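Local structure of putative methyl-accepting chemotaxis signal transduction protein (Campylobacter jejuni subsp. jejuni serotype O:2, 4XMR) at residues N80-L85 / P129-T134; K113-E118 / V140-K145; D20-T25 / A229-F234; N168-T173 / T177-Q182. The protein probably acts as a chemotaxis receptor whose periplasmic tandem PAS sensory domain binds isoleucine and passes the signal across the membrane. One frame throughout, in Å; residues are numbered along the deposited sequence.

Interaction 1 (N80-L85 / P129-T134); sequences NVYLGL and PAYLDT. With ILE (isoleucine), chain E.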
# COMPACT_ATOMS: atom_id res chain seq x y z
N ASN B 80 -17.81 3.22 -2.22
CA ASN B 80 -19.00 2.51 -2.65
C ASN B 80 -18.56 1.15 -3.17
O ASN B 80 -17.52 1.04 -3.84
CB ASN B 80 -19.66 3.22 -3.85
CG ASN B 80 -20.20 4.60 -3.52
OD1 ASN B 80 -20.96 4.79 -2.57
ND2 ASN B 80 -19.85 5.56 -4.36
N VAL B 81 -19.34 0.12 -2.87
CA VAL B 81 -19.14 -1.20 -3.45
C VAL B 81 -20.52 -1.67 -3.89
O VAL B 81 -21.46 -1.59 -3.10
CB VAL B 81 -18.51 -2.18 -2.44
CG1 VAL B 81 -18.39 -3.56 -3.04
CG2 VAL B 81 -17.15 -1.68 -1.99
N TYR B 82 -20.66 -2.13 -5.13
CA TYR B 82 -21.99 -2.33 -5.69
C TYR B 82 -22.04 -3.38 -6.77
O TYR B 82 -21.03 -3.70 -7.41
CB TYR B 82 -22.57 -1.01 -6.21
CG TYR B 82 -21.62 -0.19 -7.05
CD1 TYR B 82 -20.75 0.70 -6.45
CD2 TYR B 82 -21.61 -0.30 -8.44
CE1 TYR B 82 -19.87 1.47 -7.21
CE2 TYR B 82 -20.75 0.46 -9.21
CZ TYR B 82 -19.88 1.35 -8.59
OH TYR B 82 -19.04 2.11 -9.37
N LEU B 83 -23.25 -3.90 -6.99
CA LEU B 83 -23.53 -4.80 -8.10
C LEU B 83 -24.62 -4.20 -8.96
O LEU B 83 -25.76 -4.04 -8.51
CB LEU B 83 -23.94 -6.19 -7.59
CG LEU B 83 -24.20 -7.25 -8.67
CD1 LEU B 83 -22.94 -7.55 -9.48
CD2 LEU B 83 -24.78 -8.53 -8.04
N GLY B 84 -24.27 -3.82 -10.19
CA GLY B 84 -25.24 -3.32 -11.15
C GLY B 84 -25.89 -4.44 -11.94
O GLY B 84 -25.21 -5.28 -12.48
N LEU B 85 -27.22 -4.42 -12.02
CA LEU B 85 -27.96 -5.48 -12.73
C LEU B 85 -28.41 -5.04 -14.13
O LEU B 85 -28.50 -3.85 -14.41
CB LEU B 85 -29.18 -5.90 -11.91
CG LEU B 85 -28.90 -6.30 -10.45
CD1 LEU B 85 -30.18 -6.62 -9.69
CD2 LEU B 85 -27.91 -7.47 -10.37
N PRO B 129 -11.13 6.39 -15.69
CA PRO B 129 -10.54 7.66 -15.28
C PRO B 129 -11.32 8.19 -14.08
O PRO B 129 -12.48 7.78 -13.86
CB PRO B 129 -10.78 8.57 -16.50
CG PRO B 129 -11.04 7.63 -17.64
CD PRO B 129 -11.72 6.44 -17.04
N ALA B 130 -10.70 9.06 -13.30
CA ALA B 130 -11.40 9.65 -12.16
C ALA B 130 -12.59 10.48 -12.62
O ALA B 130 -12.53 11.15 -13.65
CB ALA B 130 -10.45 10.50 -11.32
N TYR B 131 -13.67 10.41 -11.86
CA TYR B 131 -14.88 11.17 -12.16
C TYR B 131 -15.66 11.43 -10.88
O TYR B 131 -15.43 10.79 -9.85
CB TYR B 131 -15.76 10.42 -13.16
CG TYR B 131 -16.34 9.15 -12.59
CD1 TYR B 131 -15.59 7.98 -12.55
CD2 TYR B 131 -17.63 9.13 -12.06
CE1 TYR B 131 -16.11 6.81 -12.02
CE2 TYR B 131 -18.16 7.97 -11.52
CZ TYR B 131 -17.40 6.82 -11.50
OH TYR B 131 -17.93 5.67 -10.96
N LEU B 132 -16.59 12.37 -10.95
CA LEU B 132 -17.40 12.72 -9.79
C LEU B 132 -18.47 11.68 -9.54
O LEU B 132 -19.39 11.52 -10.34
CB LEU B 132 -18.06 14.09 -10.02
CG LEU B 132 -18.76 14.68 -8.80
CD1 LEU B 132 -17.76 14.93 -7.68
CD2 LEU B 132 -19.47 15.97 -9.19
N ASP B 133 -18.34 10.96 -8.42
CA ASP B 133 -19.35 9.97 -8.03
C ASP B 133 -20.77 10.53 -8.07
O ASP B 133 -21.03 11.60 -7.53
CB ASP B 133 -19.07 9.44 -6.61
CG ASP B 133 -20.11 8.44 -6.16
OD1 ASP B 133 -20.55 7.64 -7.00
OD2 ASP B 133 -20.48 8.44 -4.97
N THR B 134 -21.67 9.80 -8.72
CA THR B 134 -23.06 10.23 -8.85
C THR B 134 -23.73 10.48 -7.51
O THR B 134 -24.49 11.43 -7.34
CB THR B 134 -23.89 9.17 -9.63
OG1 THR B 134 -23.32 8.98 -10.92
CG2 THR B 134 -25.35 9.62 -9.77
N ILE E . -19.78 5.77 -8.80
CA ILE E . -20.81 5.10 -9.56
C ILE E . -21.41 6.11 -10.54
O ILE E . -21.96 5.74 -11.57
CB ILE E . -21.90 4.48 -8.64
CG1 ILE E . -22.77 3.51 -9.43
CG2 ILE E . -22.73 5.56 -7.97
CD1 ILE E . -23.68 2.65 -8.57
OXT ILE E . -21.30 7.32 -10.32

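Interaction 2 (K113-E118 / V140-K145); sequences KDWYQE and VITYSK. With ILE (isoleucine), chain E.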
# COMPACT_ATOMS: atom_id res chain seq x y z
N LYS B 113 -23.37 3.78 -18.49
CA LYS B 113 -22.13 4.25 -17.87
C LYS B 113 -20.92 3.41 -18.26
O LYS B 113 -21.04 2.21 -18.52
CB LYS B 113 -22.27 4.31 -16.35
CG LYS B 113 -23.15 5.47 -15.92
CD LYS B 113 -23.22 5.62 -14.43
CE LYS B 113 -24.06 6.84 -14.05
NZ LYS B 113 -24.22 7.00 -12.57
N ASP B 114 -19.76 4.06 -18.33
CA ASP B 114 -18.55 3.41 -18.79
C ASP B 114 -18.14 2.23 -17.91
O ASP B 114 -17.78 1.17 -18.43
CB ASP B 114 -17.40 4.42 -18.93
CG ASP B 114 -17.29 5.00 -20.33
OD1 ASP B 114 -18.27 4.91 -21.09
OD2 ASP B 114 -16.23 5.55 -20.66
N TRP B 115 -18.20 2.40 -16.59
CA TRP B 115 -17.80 1.32 -15.70
C TRP B 115 -18.65 0.08 -15.95
O TRP B 115 -18.18 -1.05 -15.81
CB TRP B 115 -17.83 1.72 -14.21
CG TRP B 115 -19.19 2.07 -13.64
CD1 TRP B 115 -19.67 3.33 -13.40
CD2 TRP B 115 -20.21 1.17 -13.19
NE1 TRP B 115 -20.93 3.27 -12.86
CE2 TRP B 115 -21.28 1.95 -12.73
CE3 TRP B 115 -20.33 -0.23 -13.16
CZ2 TRP B 115 -22.46 1.39 -12.22
CZ3 TRP B 115 -21.49 -0.79 -12.66
CH2 TRP B 115 -22.54 0.02 -12.20
N TYR B 116 -19.89 0.31 -16.36
CA TYR B 116 -20.80 -0.79 -16.63
C TYR B 116 -20.54 -1.35 -18.03
O TYR B 116 -20.25 -2.54 -18.19
CB TYR B 116 -22.26 -0.33 -16.46
CG TYR B 116 -23.29 -1.42 -16.62
CD1 TYR B 116 -23.86 -1.69 -17.85
CD2 TYR B 116 -23.69 -2.18 -15.53
CE1 TYR B 116 -24.79 -2.68 -18.00
CE2 TYR B 116 -24.63 -3.18 -15.67
CZ TYR B 116 -25.17 -3.43 -16.91
OH TYR B 116 -26.11 -4.42 -17.06
N GLN B 117 -20.61 -0.49 -19.03
CA GLN B 117 -20.49 -0.95 -20.41
C GLN B 117 -19.11 -1.53 -20.73
O GLN B 117 -19.01 -2.54 -21.43
CB GLN B 117 -20.88 0.15 -21.39
CG GLN B 117 -22.39 0.35 -21.45
CD GLN B 117 -23.13 -0.87 -21.97
OE1 GLN B 117 -22.69 -1.52 -22.93
NE2 GLN B 117 -24.25 -1.20 -21.35
N GLU B 118 -18.06 -0.93 -20.20
CA GLU B 118 -16.71 -1.43 -20.50
C GLU B 118 -16.43 -2.79 -19.87
O GLU B 118 -15.71 -3.61 -20.43
CB GLU B 118 -15.64 -0.40 -20.12
CG GLU B 118 -15.70 0.86 -20.96
CD GLU B 118 -15.54 0.58 -22.44
OE1 GLU B 118 -14.66 -0.23 -22.80
OE2 GLU B 118 -16.31 1.15 -23.25
N VAL B 140 -13.83 9.79 -7.73
CA VAL B 140 -13.48 8.39 -7.50
C VAL B 140 -12.85 7.77 -8.73
O VAL B 140 -13.06 8.22 -9.87
CB VAL B 140 -14.72 7.54 -7.10
CG1 VAL B 140 -15.31 8.01 -5.78
CG2 VAL B 140 -15.76 7.57 -8.21
N ILE B 141 -12.07 6.73 -8.48
CA ILE B 141 -11.65 5.81 -9.51
C ILE B 141 -12.45 4.54 -9.28
O ILE B 141 -12.53 4.04 -8.14
CB ILE B 141 -10.16 5.49 -9.40
CG1 ILE B 141 -9.34 6.76 -9.70
CG2 ILE B 141 -9.78 4.34 -10.34
CD1 ILE B 141 -7.91 6.69 -9.17
N THR B 142 -13.07 4.03 -10.34
CA THR B 142 -13.90 2.84 -10.26
C THR B 142 -13.21 1.64 -10.90
O THR B 142 -12.66 1.74 -12.01
CB THR B 142 -15.26 3.07 -10.94
OG1 THR B 142 -15.97 4.09 -10.23
CG2 THR B 142 -16.10 1.79 -10.93
N TYR B 143 -13.22 0.52 -10.18
CA TYR B 143 -12.74 -0.75 -10.68
C TYR B 143 -13.98 -1.58 -10.90
O TYR B 143 -14.76 -1.77 -9.97
CB TYR B 143 -11.82 -1.40 -9.64
CG TYR B 143 -10.66 -0.51 -9.29
CD1 TYR B 143 -10.79 0.51 -8.36
CD2 TYR B 143 -9.43 -0.66 -9.93
CE1 TYR B 143 -9.74 1.35 -8.06
CE2 TYR B 143 -8.37 0.20 -9.64
CZ TYR B 143 -8.53 1.19 -8.70
OH TYR B 143 -7.51 2.04 -8.37
N SER B 144 -14.20 -2.05 -12.12
CA SER B 144 -15.39 -2.84 -12.39
C SER B 144 -15.09 -4.16 -13.07
O SER B 144 -14.05 -4.32 -13.72
CB SER B 144 -16.43 -2.04 -13.19
OG SER B 144 -15.91 -1.66 -14.45
N LYS B 145 -16.00 -5.11 -12.90
CA LYS B 145 -15.80 -6.44 -13.44
C LYS B 145 -17.15 -7.10 -13.64
O LYS B 145 -17.98 -7.11 -12.73
CB LYS B 145 -14.94 -7.29 -12.51
CG LYS B 145 -14.61 -8.65 -13.09
CD LYS B 145 -13.19 -9.07 -12.75
CE LYS B 145 -12.54 -9.83 -13.90
NZ LYS B 145 -13.37 -10.98 -14.38
N ILE E . -19.78 5.77 -8.80
CA ILE E . -20.81 5.10 -9.56
C ILE E . -21.41 6.11 -10.54
O ILE E . -21.96 5.74 -11.57
CB ILE E . -21.90 4.48 -8.64
CG1 ILE E . -22.77 3.51 -9.43
CG2 ILE E . -22.73 5.56 -7.97
CD1 ILE E . -23.68 2.65 -8.57
OXT ILE E . -21.30 7.32 -10.32

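Interaction 3 (D20-T25 / A229-F234); sequences DLLKVT and ACTKVF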
# COMPACT_ATOMS: atom_id res chain seq x y z
N ASP B 20 15.51 7.82 -9.09
CA ASP B 20 15.03 6.96 -8.02
C ASP B 20 13.75 7.48 -7.38
O ASP B 20 12.82 6.72 -7.11
CB ASP B 20 16.10 6.80 -6.93
CG ASP B 20 17.27 5.94 -7.36
OD1 ASP B 20 17.15 5.20 -8.36
OD2 ASP B 20 18.31 6.00 -6.68
N LEU B 21 13.70 8.78 -7.14
CA LEU B 21 12.50 9.35 -6.53
C LEU B 21 11.30 9.31 -7.47
O LEU B 21 10.17 9.05 -7.04
CB LEU B 21 12.75 10.75 -5.99
CG LEU B 21 13.83 10.82 -4.92
CD1 LEU B 21 13.87 12.22 -4.36
CD2 LEU B 21 13.62 9.80 -3.81
N LEU B 22 11.52 9.57 -8.75
CA LEU B 22 10.44 9.42 -9.71
C LEU B 22 9.90 7.99 -9.71
O LEU B 22 8.68 7.78 -9.73
CB LEU B 22 10.92 9.83 -11.11
CG LEU B 22 9.87 9.71 -12.21
CD1 LEU B 22 8.63 10.55 -11.90
CD2 LEU B 22 10.48 10.14 -13.55
N LYS B 23 10.80 7.01 -9.63
CA LYS B 23 10.38 5.61 -9.61
C LYS B 23 9.57 5.28 -8.36
O LYS B 23 8.64 4.47 -8.42
CB LYS B 23 11.57 4.66 -9.76
CG LYS B 23 11.14 3.20 -9.95
CD LYS B 23 12.27 2.28 -10.35
CE LYS B 23 11.77 0.84 -10.47
NZ LYS B 23 10.62 0.73 -11.42
N VAL B 24 9.87 5.92 -7.22
CA VAL B 24 9.04 5.71 -6.03
C VAL B 24 7.60 6.16 -6.30
O VAL B 24 6.64 5.50 -5.88
CB VAL B 24 9.61 6.44 -4.81
CG1 VAL B 24 8.62 6.39 -3.63
CG2 VAL B 24 10.95 5.84 -4.41
N THR B 25 7.43 7.29 -6.98
CA THR B 25 6.09 7.75 -7.32
C THR B 25 5.43 6.81 -8.34
O THR B 25 4.24 6.50 -8.21
CB THR B 25 6.09 9.23 -7.75
OG1 THR B 25 6.30 10.04 -6.58
CG2 THR B 25 4.78 9.65 -8.41
N ALA B 229 11.99 15.30 -15.36
CA ALA B 229 11.85 14.06 -16.11
C ALA B 229 10.46 13.54 -15.83
O ALA B 229 9.93 13.70 -14.72
CB ALA B 229 12.89 13.04 -15.67
N CYS B 230 9.84 12.92 -16.83
CA CYS B 230 8.53 12.33 -16.65
C CYS B 230 8.50 10.93 -17.24
O CYS B 230 9.36 10.56 -18.05
CB CYS B 230 7.44 13.16 -17.33
SG CYS B 230 7.32 14.89 -16.87
N THR B 231 7.49 10.17 -16.84
CA THR B 231 7.29 8.85 -17.42
C THR B 231 5.81 8.49 -17.40
O THR B 231 5.05 8.94 -16.54
CB THR B 231 8.09 7.77 -16.66
OG1 THR B 231 8.01 6.53 -17.38
CG2 THR B 231 7.56 7.57 -15.23
N LYS B 232 5.40 7.67 -18.36
CA LYS B 232 4.03 7.19 -18.38
C LYS B 232 3.86 6.09 -17.34
O LYS B 232 4.71 5.21 -17.20
CB LYS B 232 3.66 6.65 -19.76
CG LYS B 232 3.62 7.71 -20.84
CD LYS B 232 2.71 8.87 -20.48
CE LYS B 232 1.26 8.43 -20.34
NZ LYS B 232 0.36 9.58 -20.08
N VAL B 233 2.77 6.16 -16.59
CA VAL B 233 2.40 5.10 -15.66
C VAL B 233 0.92 4.83 -15.89
O VAL B 233 0.06 5.61 -15.45
CB VAL B 233 2.64 5.48 -14.19
CG1 VAL B 233 2.48 4.24 -13.30
CG2 VAL B 233 4.03 6.11 -13.99
N PHE B 234 0.63 3.75 -16.61
CA PHE B 234 -0.69 3.53 -17.18
C PHE B 234 -1.16 4.79 -17.92
O PHE B 234 -0.43 5.29 -18.79
CB PHE B 234 -1.64 2.99 -16.11
CG PHE B 234 -1.17 1.69 -15.52
CD1 PHE B 234 -1.36 0.50 -16.21
CD2 PHE B 234 -0.48 1.66 -14.33
CE1 PHE B 234 -0.90 -0.70 -15.70
CE2 PHE B 234 -0.02 0.45 -13.80
CZ PHE B 234 -0.23 -0.72 -14.50

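Interaction 4 (N168-T173 / T177-Q182); sequences NLVAKT and TFLFDQ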
# COMPACT_ATOMS: atom_id res chain seq x y z
N ASN B 168 -3.22 11.46 -1.71
CA ASN B 168 -2.58 11.44 -0.41
C ASN B 168 -1.32 10.59 -0.37
O ASN B 168 -0.32 10.96 0.25
CB ASN B 168 -3.58 11.00 0.67
CG ASN B 168 -4.64 12.05 0.95
OD1 ASN B 168 -4.47 13.22 0.60
ND2 ASN B 168 -5.73 11.64 1.58
N LEU B 169 -1.35 9.45 -1.06
CA LEU B 169 -0.17 8.60 -1.17
C LEU B 169 0.97 9.32 -1.89
O LEU B 169 2.12 9.29 -1.45
CB LEU B 169 -0.51 7.33 -1.92
CG LEU B 169 -1.32 6.34 -1.09
CD1 LEU B 169 -1.92 5.25 -1.97
CD2 LEU B 169 -0.41 5.70 -0.04
N VAL B 170 0.66 9.97 -3.01
CA VAL B 170 1.68 10.68 -3.76
C VAL B 170 2.29 11.81 -2.93
O VAL B 170 3.51 12.01 -2.92
CB VAL B 170 1.12 11.23 -5.07
CG1 VAL B 170 2.13 12.17 -5.76
CG2 VAL B 170 0.76 10.09 -5.98
N ALA B 171 1.44 12.54 -2.20
CA ALA B 171 1.91 13.67 -1.41
C ALA B 171 2.94 13.29 -0.34
O ALA B 171 3.76 14.12 0.07
CB ALA B 171 0.73 14.40 -0.78
N LYS B 172 2.91 12.04 0.09
CA LYS B 172 3.83 11.58 1.13
C LYS B 172 5.18 11.14 0.58
O LYS B 172 6.12 10.92 1.34
CB LYS B 172 3.21 10.44 1.94
CG LYS B 172 2.05 10.85 2.84
CD LYS B 172 1.52 9.65 3.62
CE LYS B 172 0.45 10.05 4.62
NZ LYS B 172 0.99 10.93 5.69
N THR B 173 5.27 10.99 -0.73
CA THR B 173 6.52 10.51 -1.32
C THR B 173 7.59 11.59 -1.30
O THR B 173 7.29 12.77 -1.41
CB THR B 173 6.33 10.05 -2.78
OG1 THR B 173 5.96 11.18 -3.60
CG2 THR B 173 5.28 8.94 -2.89
N THR B 177 7.50 15.40 -6.81
CA THR B 177 6.86 14.56 -7.80
C THR B 177 5.38 14.88 -7.92
O THR B 177 4.75 15.35 -6.97
CB THR B 177 7.04 13.07 -7.49
OG1 THR B 177 6.48 12.80 -6.20
CG2 THR B 177 8.52 12.68 -7.48
N PHE B 178 4.83 14.63 -9.10
CA PHE B 178 3.43 14.93 -9.37
C PHE B 178 2.91 14.08 -10.52
O PHE B 178 3.69 13.45 -11.23
CB PHE B 178 3.19 16.44 -9.59
CG PHE B 178 4.14 17.10 -10.57
CD1 PHE B 178 5.40 17.52 -10.16
CD2 PHE B 178 3.75 17.36 -11.88
CE1 PHE B 178 6.27 18.15 -11.04
CE2 PHE B 178 4.62 17.99 -12.77
CZ PHE B 178 5.87 18.39 -12.34
N LEU B 179 1.59 14.01 -10.65
CA LEU B 179 0.93 13.19 -11.65
C LEU B 179 -0.02 14.02 -12.49
O LEU B 179 -0.76 14.84 -11.95
CB LEU B 179 0.08 12.10 -11.00
CG LEU B 179 0.71 11.04 -10.12
CD1 LEU B 179 -0.39 10.06 -9.68
CD2 LEU B 179 1.82 10.31 -10.87
N PHE B 180 -0.02 13.77 -13.80
CA PHE B 180 -1.06 14.27 -14.69
C PHE B 180 -1.98 13.12 -15.07
O PHE B 180 -1.55 11.98 -15.19
CB PHE B 180 -0.46 14.83 -15.98
CG PHE B 180 0.39 16.04 -15.77
CD1 PHE B 180 -0.19 17.30 -15.74
CD2 PHE B 180 1.77 15.92 -15.64
CE1 PHE B 180 0.58 18.42 -15.55
CE2 PHE B 180 2.55 17.05 -15.46
CZ PHE B 180 1.96 18.30 -15.42
N ASP B 181 -3.25 13.44 -15.28
CA ASP B 181 -4.18 12.42 -15.75
C ASP B 181 -4.10 12.23 -17.27
O ASP B 181 -3.23 12.81 -17.93
CB ASP B 181 -5.62 12.72 -15.29
CG ASP B 181 -6.19 14.00 -15.88
OD1 ASP B 181 -5.70 14.49 -16.92
OD2 ASP B 181 -7.18 14.51 -15.31
N GLN B 182 -4.99 11.42 -17.79
CA GLN B 182 -4.99 11.04 -19.20
C GLN B 182 -5.23 12.21 -20.14
O GLN B 182 -4.90 12.15 -21.32
CB GLN B 182 -6.03 9.93 -19.44
CG GLN B 182 -7.48 10.32 -19.13
CD GLN B 182 -7.78 10.54 -17.64
OE1 GLN B 182 -7.19 9.90 -16.76
NE2 GLN B 182 -8.70 11.46 -17.37

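Interaction 1 (N80-L85 / P129-T134)
N80 and D133 make the direct polar link between strand 80-84 and the 129-134 segment. N80 ND2 donates to D133 OD2 at 3.0 Å, with an N-H...O angle of 150°. The acceptor lies in the plane of the N80 amide. On the other side the donor comes from above the D133 carboxylate, 54° out of its plane. N80 has outside partners too: its OD1 is bonded to Q94 and its ND2 also to D160. D133 OD2 takes a further bond from the backbone N of L136, which helps fix the carboxylate.

The other polar bonds go to the bound isoleucine. Its N donates to D133 OD1 at 2.7 Å and to Y131 OH at 2.8 Å. D160 is a third acceptor for this ammonium group. The ligand OXT accepts bonds from T134 N at 3.0 Å and from T134 OG1 at 2.7 Å, so backbone and side chain of one residue grip the same oxygen. This is the amino-acid pocket of a Cache-family, PAS-like sensor module. Y82 comes from strand 80-84 and Y131 from strand 126-132 of one antiparallel sheet; D133 and T134 follow in the loop after the latter.

The apolar contacts come mainly from Y82. A chi1 of 46° sets its CG between the backbone N and the carbonyl carbon and lays a ring face over the ligand side chain, with isoleucine CD1 3.6 Å above the ring centre. Y131 turns a ring edge to the ligand instead, and OXT lies in the ring plane. Y82 OH and Y131 OH approach to 4.1 Å; the first is bonded to D160, the second to T142.

Interaction 2 (K113-E118 / V140-K145)
The W115 indole, carried by helix 114-120, lies near T142 and S144 of strand 139-149 and reaches the bound isoleucine. One face carries CB of the next residue, Y116, which is 3.8 Å above the plane and displaced toward the rim. At an edge, near the ring plane, sits the ligand O. W115 NE1 donates to this oxygen at 3.0 Å, with an N-H...O angle of 156°. The six-membered ring touches the ligand side chain at CZ2, 3.5 Å from isoleucine CG1. The ring of Y82 meets the indole edge-to-face. The T142 and S144 side chains approach the ring obliquely.

Across the contact, W115 CB rests 3.7 Å from T142 CG2. The torsion of W115 places CG between the backbone N and the carbonyl carbon (chi1 64°), so the ring leads away from the strand toward the ligand. S144 OG donates to W115 O at 2.7 Å. It comes in the carbonyl plane, on a lone pair, with a C=O...donor angle of 126°.

K113, the N-cap residue, adds an extended side chain whose NZ donates to the ligand O at 2.8 Å. The helix start of this PAS-like module thus supplies two donors to one carboxylate oxygen. The lysine would also be expected to offset the ligand's negative charge. The serine bond ties the tryptophan's own backbone to the sheet, which makes S144 a second-shell partner of a ligand-binding residue.

Interaction 3 (D20-T25 / A229-F234)
Within 20-25 of the long helix 9-48, L22 carries the contact with A229, C230 and T231 of strand 224-233. The contact is van der Waals, and CD2 makes the closest approaches. L22 CG stands anti to the backbone N (chi1 180°), which sends the branch out from the helix to the strand. Its CD2 approaches A229 O to 3.8 Å and A229 CB to 4.3 Å. The same methyl lies 4.3 Å from C230 CA and 4.2 Å from T231 CG2. It therefore rests against three successive residues, on backbone as well as side chains. A229 and T231 point their CB toward the helix, while C230 points away, as expected for alternating residues of a strand. T231 packs on Q26 of the same helix as well. L22 also packs on A238 and I240 of the neighbouring strand 236-243.

The axes of the two short segments approach to 9.6 Å, with a crossing angle of -30°. The helix thus runs along a sheet face, in roughly the direction of the strand. This sheet is consistent with the second PAS-like module of the tandem.

A covalent link lies beside the methyl contact. C230 SG forms a disulfide with C239 and joins two adjacent strands. D20, L21 and V24 of this helix pack on the second subunit: D20 on its L21, L21 on its D20 and V24 on its P174.

No hydrogen bond joins the two segments. The link between them is dispersive, without directional bonds of its own, so its hold comes from the shape and burial of the leucine.

Interaction 4 (N168-T173 / T177-Q182)
V170 faces T177 and L179 from the last part of helix 163-171. Its CB points toward the strand, and the two methyls then part. CG1, anti to the backbone N (chi1 171°), heads for T177, reaching O at 4.3 Å and OG1 at 4.4 Å. CG2 goes to L179 and meets CD1 at 3.9 Å, the two side chains crossing at a slant. L179 is itself packed on V29 of helix 9-48.

A short loop joins helix 163-171 to strand 177-180 and carries the chain from one sheet to the other. The first sheet belongs to the ligand-binding PAS-like module; the second is consistent with the other module of the tandem.

T173 has polar contacts of its own. V170 O accepts two bonds from T173, one from the backbone N at 3.0 Å and one from OG1 at 2.7 Å. The hydroxyl lies in the carbonyl plane, with a C=O...donor angle of 148°. This fixes the T173 side chain close to the strand, its OG1 3.1 Å from T177 OG1. Each hydroxyl is hydrogen-bonded to T25 OG1 of helix 9-48, and T190 OG1 bonds T177 O.

How the interactions relate
Interactions 1 and 2 form one ligand site, with centres 7 Å apart. Both touch the isoleucine. They join through probable hydrogen bonds of Y131 OH to T142 OG1 (2.6 Å) and T134 OG1 to K113 NZ (2.7 Å). Interactions 3 and 4 lie at the second sheet, their centres 10 Å apart, the long helix 9-48 running past both sheets. T25 OG1 links them, 2.8 Å from T177 OG1 and 3.2 Å from T173 OG1. The centre of interaction 3 is about 28 Å from that of interaction 1, on the opposite side of the chain's centre. Interaction 4 lies nearer, about 22 Å between centres, and reaches interaction 1 where P129 CB packs 3.7 Å from Q182 NE2.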